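Local coordinates for biogenic amine-binding protein (Rhodnius prolixus, PDB 4GE1) that binds biogenic amines, probably including serotonin and norepinephrine, in the barrel of a salivary lipocalin from a blood-feeding insect, at residues N42-F46 / C177-D181; Y72-A77 / T90-V96; R106-S111 / V123-P128. The contacts are given in a common frame with arbitrary orientation. Residue numbers count along the deposited sequence, not the author numbering.

How the contacts relate
Contacts 2 and 3 are buried antiparallel strand pairs in the wall of the lipocalin barrel, whereas contact 1 is only partly buried and fastens an irregular C-terminal segment to the outside of that wall. Contacts 2 and 3 adjoin, since strands 88-96 and 102-115 are neighbours in the sheet; both reach the bound tryptamine, contact 2 with a carboxylate at its amine and contact 3 with valines at its indole. Contact 1 uses a disulfide and a salt bridge in place of backbone pairing. It meets contact 2 through Asp-180 and Tyr-72, but lies across the centre of the chain from contact 3, their centres about 20 Å apart.

Contact 1: N42-F46 / C177-D181; sequences NCTKF and CQYDD
A disulfide-linked tether joins the barrel wall to the loop leading into the C-terminal helix 181-189. Residues 43-46 belong to strand 43-50 of the lipocalin sheet; residues 177-179 are extended but form no regular strand and run alongside in the same direction, with CA-CA distances of 5.8 Å for Cys-43 to Cys-177 and 6.3 Å for Lys-45 to Tyr-179. At the start of the contact, Cys-43 SG and Cys-177 SG are bonded at 2.0 Å, with both chi1 in m and chi3 of -73°. Next to it the Tyr-179 ring (chi1 m) lies obliquely over the strand: its CD1 is 3.3 Å from Lys-45 CB and its CE1 3.7 Å from Cys-43 CB. Tyr-25 of the neighbouring strand meets this ring edge-to-face. A water lies in hydrogen-bonding geometry between the backbones, 2.9 Å from Cys-43 O and 2.8 Å from Gln-178 O. Lys-45 is stretched out with all four chi angles t, so that its NZ makes a 2.8 Å salt bridge to OD1 of Asp-181 (chi1 m); Tyr-25 OH is a second partner of this amine. Asp-180 turns the chain in an inverse gamma turn and N-caps the helix that starts at Asp-181. On the strand's other side Thr-44 points away from the loop and hydrogen-bonds Asn-62. The pairing therefore rests on one covalent bond, one ion pair and the tyrosine packed between them, with a water near carbonyls of both main chains and no direct backbone hydrogen bond, a chemistry that ties the C-terminal part of the chain to the barrel without adding a strand.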
loop_
_atom_site.group_PDB
_atom_site.type_symbol
_atom_site.label_atom_id
_atom_site.label_comp_id
_atom_site.label_asym_id
_atom_site.label_seq_id
_atom_site.Cartn_x
_atom_site.Cartn_y
_atom_site.Cartn_z
ATOM N N ASN A 42 6.130 7.847 -8.093
ATOM C CA ASN A 42 6.883 6.593 -7.955
ATOM C C ASN A 42 6.208 5.332 -8.514
ATOM O O ASN A 42 4.988 5.296 -8.724
ATOM C CB ASN A 42 7.212 6.315 -6.482
ATOM C CG ASN A 42 7.947 7.455 -5.808
ATOM O OD1 ASN A 42 9.080 7.785 -6.161
ATOM N ND2 ASN A 42 7.319 8.033 -4.793
ATOM N N CYS A 43 7.026 4.300 -8.733
ATOM C CA CYS A 43 6.563 2.964 -9.083
ATOM C C CYS A 43 6.715 2.117 -7.831
ATOM O O CYS A 43 7.840 1.870 -7.367
ATOM C CB CYS A 43 7.442 2.366 -10.183
ATOM S SG CYS A 43 7.576 3.384 -11.667
ATOM N N THR A 44 5.597 1.693 -7.262
ATOM C CA THR A 44 5.658 0.911 -6.038
ATOM C C THR A 44 5.147 -0.511 -6.244
ATOM O O THR A 44 4.096 -0.737 -6.843
ATOM C CB THR A 44 4.906 1.582 -4.873
ATOM O OG1 THR A 44 5.602 2.774 -4.465
ATOM C CG2 THR A 44 4.826 0.617 -3.685
ATOM N N LYS A 45 5.925 -1.472 -5.770
ATOM C CA LYS A 45 5.484 -2.855 -5.710
ATOM C C LYS A 45 5.673 -3.284 -4.271
ATOM O O LYS A 45 6.647 -2.885 -3.618
ATOM C CB LYS A 45 6.319 -3.734 -6.646
ATOM C CG LYS A 45 6.048 -5.226 -6.518
ATOM C CD LYS A 45 6.834 -6.022 -7.558
ATOM C CE LYS A 45 6.461 -7.503 -7.522
ATOM N NZ LYS A 45 7.104 -8.277 -8.636
ATOM N N PHE A 46 4.738 -4.064 -3.748
ATOM C CA PHE A 46 4.955 -4.603 -2.415
ATOM C C PHE A 46 4.656 -6.087 -2.286
ATOM O O PHE A 46 3.879 -6.659 -3.056
ATOM C CB PHE A 46 4.332 -3.745 -1.291
ATOM C CG PHE A 46 2.828 -3.598 -1.342
ATOM C CD1 PHE A 46 2.020 -4.298 -0.450
ATOM C CD2 PHE A 46 2.226 -2.702 -2.215
ATOM C CE1 PHE A 46 0.629 -4.134 -0.452
ATOM C CE2 PHE A 46 0.833 -2.525 -2.218
ATOM C CZ PHE A 46 0.036 -3.254 -1.342
ATOM N N CYS A 177 9.790 2.177 -15.264
ATOM C CA CYS A 177 9.459 1.614 -13.955
ATOM C C CYS A 177 10.351 0.433 -13.618
ATOM O O CYS A 177 10.654 -0.394 -14.484
ATOM C CB CYS A 177 7.981 1.198 -13.884
ATOM S SG CYS A 177 6.834 2.521 -13.356
ATOM N N GLN A 178 10.787 0.360 -12.367
ATOM C CA GLN A 178 11.428 -0.867 -11.905
ATOM C C GLN A 178 11.159 -1.150 -10.427
ATOM O O GLN A 178 10.702 -0.273 -9.673
ATOM C CB GLN A 178 12.920 -0.896 -12.250
ATOM C CG GLN A 178 13.747 0.167 -11.563
ATOM C CD GLN A 178 15.209 0.065 -11.936
ATOM O OE1 GLN A 178 16.063 -0.238 -11.097
ATOM N NE2 GLN A 178 15.512 0.340 -13.196
ATOM N N TYR A 179 11.417 -2.387 -10.031
ATOM C CA TYR A 179 11.004 -2.887 -8.731
ATOM C C TYR A 179 12.134 -3.752 -8.173
ATOM O O TYR A 179 12.672 -4.614 -8.875
ATOM C CB TYR A 179 9.732 -3.718 -8.907
ATOM C CG TYR A 179 8.633 -2.968 -9.634
ATOM C CD1 TYR A 179 7.882 -2.002 -8.979
ATOM C CD2 TYR A 179 8.365 -3.211 -10.975
ATOM C CE1 TYR A 179 6.874 -1.300 -9.636
ATOM C CE2 TYR A 179 7.363 -2.515 -11.642
ATOM C CZ TYR A 179 6.622 -1.558 -10.960
ATOM O OH TYR A 179 5.628 -0.858 -11.602
ATOM N N ASP A 180 12.505 -3.514 -6.919
ATOM C CA ASP A 180 13.617 -4.239 -6.322
ATOM C C ASP A 180 13.128 -5.560 -5.722
ATOM O O ASP A 180 13.048 -5.705 -4.512
ATOM C CB ASP A 180 14.309 -3.389 -5.255
ATOM C CG ASP A 180 15.659 -3.956 -4.851
ATOM O OD1 ASP A 180 15.939 -5.126 -5.198
ATOM O OD2 ASP A 180 16.435 -3.233 -4.191
ATOM N N ASP A 181 12.778 -6.497 -6.589
ATOM C CA ASP A 181 12.288 -7.805 -6.169
ATOM C C ASP A 181 13.220 -8.540 -5.205
ATOM O O ASP A 181 12.758 -9.237 -4.298
ATOM C CB ASP A 181 12.018 -8.678 -7.395
ATOM C CG ASP A 181 10.733 -8.297 -8.108
ATOM O OD1 ASP A 181 9.669 -8.329 -7.458
ATOM O OD2 ASP A 181 10.783 -7.956 -9.311
HETATM O O HOH W 1 9.784 -0.251 -6.986
#

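Contact 2: Y72-A77 / T90-V96; sequences YDISFA and TAKNVIV. With TSS (2-(1H-indol-3-yl)ethanamine), chain E.
The amine end of the tryptamine pocket is built on this beta hairpin of strands 69-78 and 88-96. The strands run antiparallel (159° between directions, axes 4.5 Å apart at closest). Hydrogen bonds run from Ile-74 N to Val-94 O and Val-94 N to Ile-74 O (2.8 Å each), Phe-76 N to Lys-92 O (2.9 Å) and Lys-92 N to Phe-76 O (3.1 Å). Asp-73/Ile-95 and Ser-75/Asn-93 form non-hydrogen-bonded pairs, CA-CA 4.2 and 4.3 Å, whose side chains face the ligand side. There Asn-93 (chi1 t) directs ND2 to Asp-73 OD2 at 3.0 Å and to Ser-75 OG at 2.9 Å. Asp-73 OD2 (chi1 p) also accepts a hydrogen bond from the ligand's N1, at 2.7 Å; its OD1 is hydrogen-bonded to Asn-62 ND2. Gln-139 also hydrogen-bonds the ligand. On the opposite face, shared with Tyr-72 and Lys-92, Phe-76 CE1 lies 3.7 Å from Val-94 CG2. A carboxylate held by neighbouring amides to receive an amine suits the calyx of an amine-binding lipocalin.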
loop_
_atom_site.group_PDB
_atom_site.type_symbol
_atom_site.label_atom_id
_atom_site.label_comp_id
_atom_site.label_asym_id
_atom_site.label_seq_id
_atom_site.Cartn_x
_atom_site.Cartn_y
_atom_site.Cartn_z
ATOM N N TYR A 72 12.503 2.213 0.662
ATOM C CA TYR A 72 11.891 0.993 1.159
ATOM C C TYR A 72 11.195 1.258 2.487
ATOM O O TYR A 72 11.654 2.075 3.285
ATOM C CB TYR A 72 12.947 -0.097 1.349
ATOM C CG TYR A 72 13.845 -0.314 0.156
ATOM C CD1 TYR A 72 15.062 0.367 0.043
ATOM C CD2 TYR A 72 13.489 -1.196 -0.859
ATOM C CE1 TYR A 72 15.903 0.173 -1.056
ATOM C CE2 TYR A 72 14.322 -1.397 -1.967
ATOM C CZ TYR A 72 15.525 -0.710 -2.058
ATOM O OH TYR A 72 16.358 -0.913 -3.140
ATOM N N ASP A 73 10.081 0.569 2.712
ATOM C CA ASP A 73 9.403 0.613 4.007
ATOM C C ASP A 73 8.694 -0.705 4.289
ATOM O O ASP A 73 8.457 -1.507 3.380
ATOM C CB ASP A 73 8.459 1.834 4.149
ATOM C CG ASP A 73 7.383 1.890 3.085
ATOM O OD1 ASP A 73 7.624 2.526 2.034
ATOM O OD2 ASP A 73 6.278 1.336 3.308
ATOM N N ILE A 74 8.391 -0.947 5.557
ATOM C CA ILE A 74 7.791 -2.217 5.939
ATOM C C ILE A 74 6.682 -1.995 6.939
ATOM O O ILE A 74 6.874 -1.305 7.941
ATOM C CB ILE A 74 8.826 -3.164 6.573
ATOM C CG1 ILE A 74 10.068 -3.282 5.676
ATOM C CG2 ILE A 74 8.198 -4.530 6.849
ATOM C CD1 ILE A 74 11.233 -4.029 6.331
ATOM N N SER A 75 5.527 -2.591 6.670
ATOM C CA SER A 75 4.432 -2.559 7.629
ATOM C C SER A 75 4.387 -3.842 8.437
ATOM O O SER A 75 4.435 -4.945 7.875
ATOM C CB SER A 75 3.093 -2.356 6.930
ATOM O OG SER A 75 3.029 -1.082 6.336
ATOM N N PHE A 76 4.288 -3.689 9.754
ATOM C CA PHE A 76 4.132 -4.825 10.652
ATOM C C PHE A 76 2.786 -4.704 11.350
ATOM O O PHE A 76 2.459 -3.647 11.904
ATOM C CB PHE A 76 5.221 -4.833 11.723
ATOM C CG PHE A 76 6.617 -4.797 11.180
ATOM C CD1 PHE A 76 7.210 -3.592 10.836
ATOM C CD2 PHE A 76 7.353 -5.966 11.045
ATOM C CE1 PHE A 76 8.510 -3.552 10.349
ATOM C CE2 PHE A 76 8.651 -5.940 10.558
ATOM C CZ PHE A 76 9.233 -4.730 10.207
ATOM N N ALA A 77 2.007 -5.778 11.325
ATOM C CA ALA A 77 0.746 -5.812 12.056
ATOM C C ALA A 77 0.488 -7.213 12.569
ATOM O O ALA A 77 1.248 -8.147 12.283
ATOM C CB ALA A 77 -0.400 -5.359 11.174
ATOM N N THR A 90 -4.590 -1.189 11.872
ATOM C CA THR A 90 -3.488 -0.288 12.128
ATOM C C THR A 90 -2.169 -1.053 12.022
ATOM O O THR A 90 -2.066 -2.219 12.419
ATOM C CB THR A 90 -3.604 0.342 13.520
ATOM O OG1 THR A 90 -4.960 0.747 13.746
ATOM C CG2 THR A 90 -2.693 1.555 13.625
ATOM N N ALA A 91 -1.162 -0.394 11.479
ATOM C CA ALA A 91 0.141 -1.010 11.326
ATOM C C ALA A 91 1.213 -0.043 11.793
ATOM O O ALA A 91 1.021 1.175 11.774
ATOM C CB ALA A 91 0.369 -1.413 9.877
ATOM N N LYS A 92 2.318 -0.594 12.269
ATOM C CA LYS A 92 3.526 0.183 12.470
ATOM C C LYS A 92 4.287 0.104 11.147
ATOM O O LYS A 92 4.575 -0.989 10.641
ATOM C CB LYS A 92 4.357 -0.402 13.614
ATOM C CG LYS A 92 5.681 0.315 13.874
ATOM C CD LYS A 92 5.473 1.819 13.994
ATOM C CE LYS A 92 6.405 2.436 15.021
ATOM N NZ LYS A 92 6.070 1.972 16.393
ATOM N N ASN A 93 4.576 1.254 10.556
ATOM C CA ASN A 93 5.322 1.261 9.306
ATOM C C ASN A 93 6.690 1.882 9.520
ATOM O O ASN A 93 6.817 2.969 10.089
ATOM C CB ASN A 93 4.539 1.951 8.184
ATOM C CG ASN A 93 5.310 1.986 6.861
ATOM O OD1 ASN A 93 6.072 2.910 6.606
ATOM N ND2 ASN A 93 5.104 0.981 6.022
ATOM N N VAL A 94 7.713 1.153 9.092
ATOM C CA VAL A 94 9.091 1.550 9.312
ATOM C C VAL A 94 9.772 1.835 7.981
ATOM O O VAL A 94 9.800 0.982 7.089
ATOM C CB VAL A 94 9.860 0.442 10.058
ATOM C CG1 VAL A 94 11.225 0.945 10.510
ATOM C CG2 VAL A 94 9.051 -0.044 11.252
ATOM N N ILE A 95 10.299 3.047 7.840
ATOM C CA ILE A 95 11.068 3.408 6.658
ATOM C C ILE A 95 12.472 2.875 6.894
ATOM O O ILE A 95 13.087 3.189 7.914
ATOM C CB ILE A 95 11.135 4.937 6.470
ATOM C CG1 ILE A 95 9.739 5.561 6.550
ATOM C CG2 ILE A 95 11.835 5.300 5.171
ATOM C CD1 ILE A 95 8.775 5.041 5.514
ATOM N N VAL A 96 12.975 2.066 5.965
ATOM C CA VAL A 96 14.265 1.415 6.161
ATOM C C VAL A 96 15.225 1.545 4.976
ATOM O O VAL A 96 14.817 1.771 3.837
ATOM C CB VAL A 96 14.081 -0.081 6.453
ATOM C CG1 VAL A 96 13.173 -0.271 7.659
ATOM C CG2 VAL A 96 13.505 -0.778 5.240
HETATM N N1 TSS E . 4.060 1.894 1.902
HETATM C CA TSS E . 3.379 2.979 2.568
HETATM C CB TSS E . 2.063 3.407 2.000
HETATM C CG TSS E . 1.159 2.347 1.457
HETATM C CD1 TSS E . 0.841 2.135 0.123
HETATM N NE1 TSS E . -0.016 1.097 0.031
HETATM C CE2 TSS E . -0.269 0.599 1.293
HETATM C CD2 TSS E . 0.439 1.355 2.192
HETATM C CZ2 TSS E . -1.078 -0.481 1.740
HETATM C CH2 TSS E . -1.165 -0.768 3.100
HETATM C CZ3 TSS E . -0.445 0.003 4.015
HETATM C CE3 TSS E . 0.357 1.061 3.573
HETATM O O HOH W 2 14.435 3.659 2.236
#

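Contact 3: R106-S111 / V123-P128; sequences RTLQVS and VHVCDP. With TSS (2-(1H-indol-3-yl)ethanamine), chain E.
Pro-128 has no amide hydrogen to offer Thr-107 O, the next position along this lipocalin-barrel hairpin; its CD lies 3.2 Å from that oxygen. Thr-107 O and Asp-127 OD1, both acceptors, are 3.2 Å apart without a hydrogen bond; OD1 instead hydrogen-bonds Ala-129 N. Before that the ladder is regular and antiparallel, the strands at 154° with axes 4.6 Å apart. Gln-109 N hydrogen-bonds Cys-126 O at 2.9 Å and Cys-126 N returns to Gln-109 O at 3.2 Å; Ser-111 N to His-124 O and His-124 N to Ser-111 O are 2.9 and 3.0 Å. Cys-126 is disulfide-bonded to Cys-5 on the face away from the ligand. On the pocket face, Val-110 and Val-125 (both chi1 t) form a non-hydrogen-bonded pair, CA-CA 4.8 Å, and touch the tryptamine indole: Val-110 CG2 to CZ3 and Val-125 CG2 to CD2 are each 3.7 Å. Leu-108 CD1 packs on Val-125 CG1 at 4.0 Å. Arg-106 NH2, hydrogen-bonded to Asn-93 OD1, lies 4.0 Å from the ligand's CA atom.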
loop_
_atom_site.group_PDB
_atom_site.type_symbol
_atom_site.label_atom_id
_atom_site.label_comp_id
_atom_site.label_asym_id
_atom_site.label_seq_id
_atom_site.Cartn_x
_atom_site.Cartn_y
_atom_site.Cartn_z
ATOM N N ARG A 106 6.380 5.132 11.858
ATOM C CA ARG A 106 5.116 5.827 12.029
ATOM C C ARG A 106 3.987 4.823 12.153
ATOM O O ARG A 106 4.146 3.633 11.847
ATOM C CB ARG A 106 4.854 6.687 10.805
ATOM C CG ARG A 106 4.734 5.852 9.557
ATOM C CD ARG A 106 4.979 6.651 8.301
ATOM N NE ARG A 106 5.348 5.766 7.198
ATOM C CZ ARG A 106 5.235 6.081 5.913
ATOM N NH1 ARG A 106 4.753 7.267 5.564
ATOM N NH2 ARG A 106 5.599 5.210 4.977
ATOM N N THR A 107 2.835 5.315 12.592
ATOM C CA THR A 107 1.628 4.511 12.653
ATOM C C THR A 107 0.754 4.837 11.447
ATOM O O THR A 107 0.545 6.008 11.124
ATOM C CB THR A 107 0.838 4.831 13.924
ATOM O OG1 THR A 107 1.714 4.757 15.054
ATOM C CG2 THR A 107 -0.314 3.859 14.106
ATOM N N LEU A 108 0.249 3.804 10.782
ATOM C CA LEU A 108 -0.626 3.991 9.631
ATOM C C LEU A 108 -1.967 3.308 9.846
ATOM O O LEU A 108 -2.025 2.117 10.170
ATOM C CB LEU A 108 0.023 3.443 8.357
ATOM C CG LEU A 108 1.291 4.146 7.873
ATOM C CD1 LEU A 108 1.873 3.478 6.636
ATOM C CD2 LEU A 108 0.976 5.581 7.583
ATOM N N GLN A 109 -3.045 4.066 9.671
ATOM C CA GLN A 109 -4.382 3.482 9.684
ATOM C C GLN A 109 -4.756 3.090 8.259
ATOM O O GLN A 109 -4.812 3.941 7.365
ATOM C CB GLN A 109 -5.389 4.482 10.257
ATOM C CG GLN A 109 -4.949 5.084 11.588
ATOM C CD GLN A 109 -5.966 6.061 12.170
ATOM O OE1 GLN A 109 -6.969 6.394 11.533
ATOM N NE2 GLN A 109 -5.712 6.516 13.392
ATOM N N VAL A 110 -5.001 1.800 8.046
ATOM C CA VAL A 110 -5.276 1.294 6.709
ATOM C C VAL A 110 -6.746 0.931 6.549
ATOM O O VAL A 110 -7.323 0.242 7.398
ATOM C CB VAL A 110 -4.410 0.049 6.390
ATOM C CG1 VAL A 110 -4.563 -0.350 4.930
ATOM C CG2 VAL A 110 -2.935 0.300 6.727
ATOM N N SER A 111 -7.358 1.383 5.461
ATOM C CA SER A 111 -8.763 1.061 5.217
ATOM C C SER A 111 -8.986 0.591 3.791
ATOM O O SER A 111 -8.922 1.387 2.855
ATOM C CB SER A 111 -9.656 2.284 5.485
ATOM O OG SER A 111 -9.251 2.970 6.653
ATOM N N VAL A 123 -7.465 1.390 -1.603
ATOM C CA VAL A 123 -7.097 1.588 -0.211
ATOM C C VAL A 123 -6.989 3.065 0.160
ATOM O O VAL A 123 -6.701 3.914 -0.682
ATOM C CB VAL A 123 -5.774 0.835 0.136
ATOM C CG1 VAL A 123 -4.547 1.518 -0.504
ATOM C CG2 VAL A 123 -5.605 0.690 1.640
ATOM N N HIS A 124 -7.256 3.361 1.426
ATOM C CA HIS A 124 -6.958 4.662 1.998
ATOM C C HIS A 124 -5.981 4.456 3.149
ATOM O O HIS A 124 -6.251 3.678 4.071
ATOM C CB HIS A 124 -8.240 5.342 2.493
ATOM C CG HIS A 124 -7.991 6.570 3.316
ATOM N ND1 HIS A 124 -7.956 6.549 4.690
ATOM C CD2 HIS A 124 -7.764 7.855 2.949
ATOM C CE1 HIS A 124 -7.719 7.772 5.142
ATOM N NE2 HIS A 124 -7.598 8.579 4.107
ATOM N N VAL A 125 -4.831 5.124 3.072
ATOM C CA VAL A 125 -3.812 5.033 4.110
ATOM C C VAL A 125 -3.537 6.402 4.697
ATOM O O VAL A 125 -3.393 7.379 3.964
ATOM C CB VAL A 125 -2.499 4.475 3.572
ATOM C CG1 VAL A 125 -1.525 4.232 4.723
ATOM C CG2 VAL A 125 -2.747 3.197 2.790
ATOM N N CYS A 126 -3.456 6.481 6.019
ATOM C CA CYS A 126 -3.259 7.775 6.659
ATOM C C CYS A 126 -2.518 7.692 7.986
ATOM O O CYS A 126 -2.676 6.738 8.739
ATOM C CB CYS A 126 -4.603 8.474 6.854
ATOM S SG CYS A 126 -4.423 10.178 7.359
ATOM N N ASP A 127 -1.709 8.707 8.262
ATOM C CA ASP A 127 -0.922 8.760 9.485
ATOM C C ASP A 127 -1.533 9.779 10.428
ATOM O O ASP A 127 -1.594 10.958 10.105
ATOM C CB ASP A 127 0.522 9.142 9.154
ATOM C CG ASP A 127 1.423 9.158 10.377
ATOM O OD1 ASP A 127 0.907 9.172 11.518
ATOM O OD2 ASP A 127 2.658 9.171 10.191
ATOM N N PRO A 128 -1.990 9.324 11.601
ATOM C CA PRO A 128 -2.652 10.170 12.601
ATOM C C PRO A 128 -1.750 11.304 13.073
ATOM O O PRO A 128 -2.242 12.330 13.541
ATOM C CB PRO A 128 -2.917 9.204 13.755
ATOM C CG PRO A 128 -2.915 7.851 13.133
ATOM C CD PRO A 128 -1.924 7.916 12.025
HETATM N N1 TSS E . 4.060 1.894 1.902
HETATM C CA TSS E . 3.379 2.979 2.568
HETATM C CB TSS E . 2.063 3.407 2.000
HETATM C CG TSS E . 1.159 2.347 1.457
HETATM C CD1 TSS E . 0.841 2.135 0.123
HETATM N NE1 TSS E . -0.016 1.097 0.031
HETATM C CE2 TSS E . -0.269 0.599 1.293
HETATM C CD2 TSS E . 0.439 1.355 2.192
HETATM C CZ2 TSS E . -1.078 -0.481 1.740
HETATM C CH2 TSS E . -1.165 -0.768 3.100
HETATM C CZ3 TSS E . -0.445 0.003 4.015
HETATM C CE3 TSS E . 0.357 1.061 3.573
HETATM O O HOH W 3 -7.375 4.725 6.761
#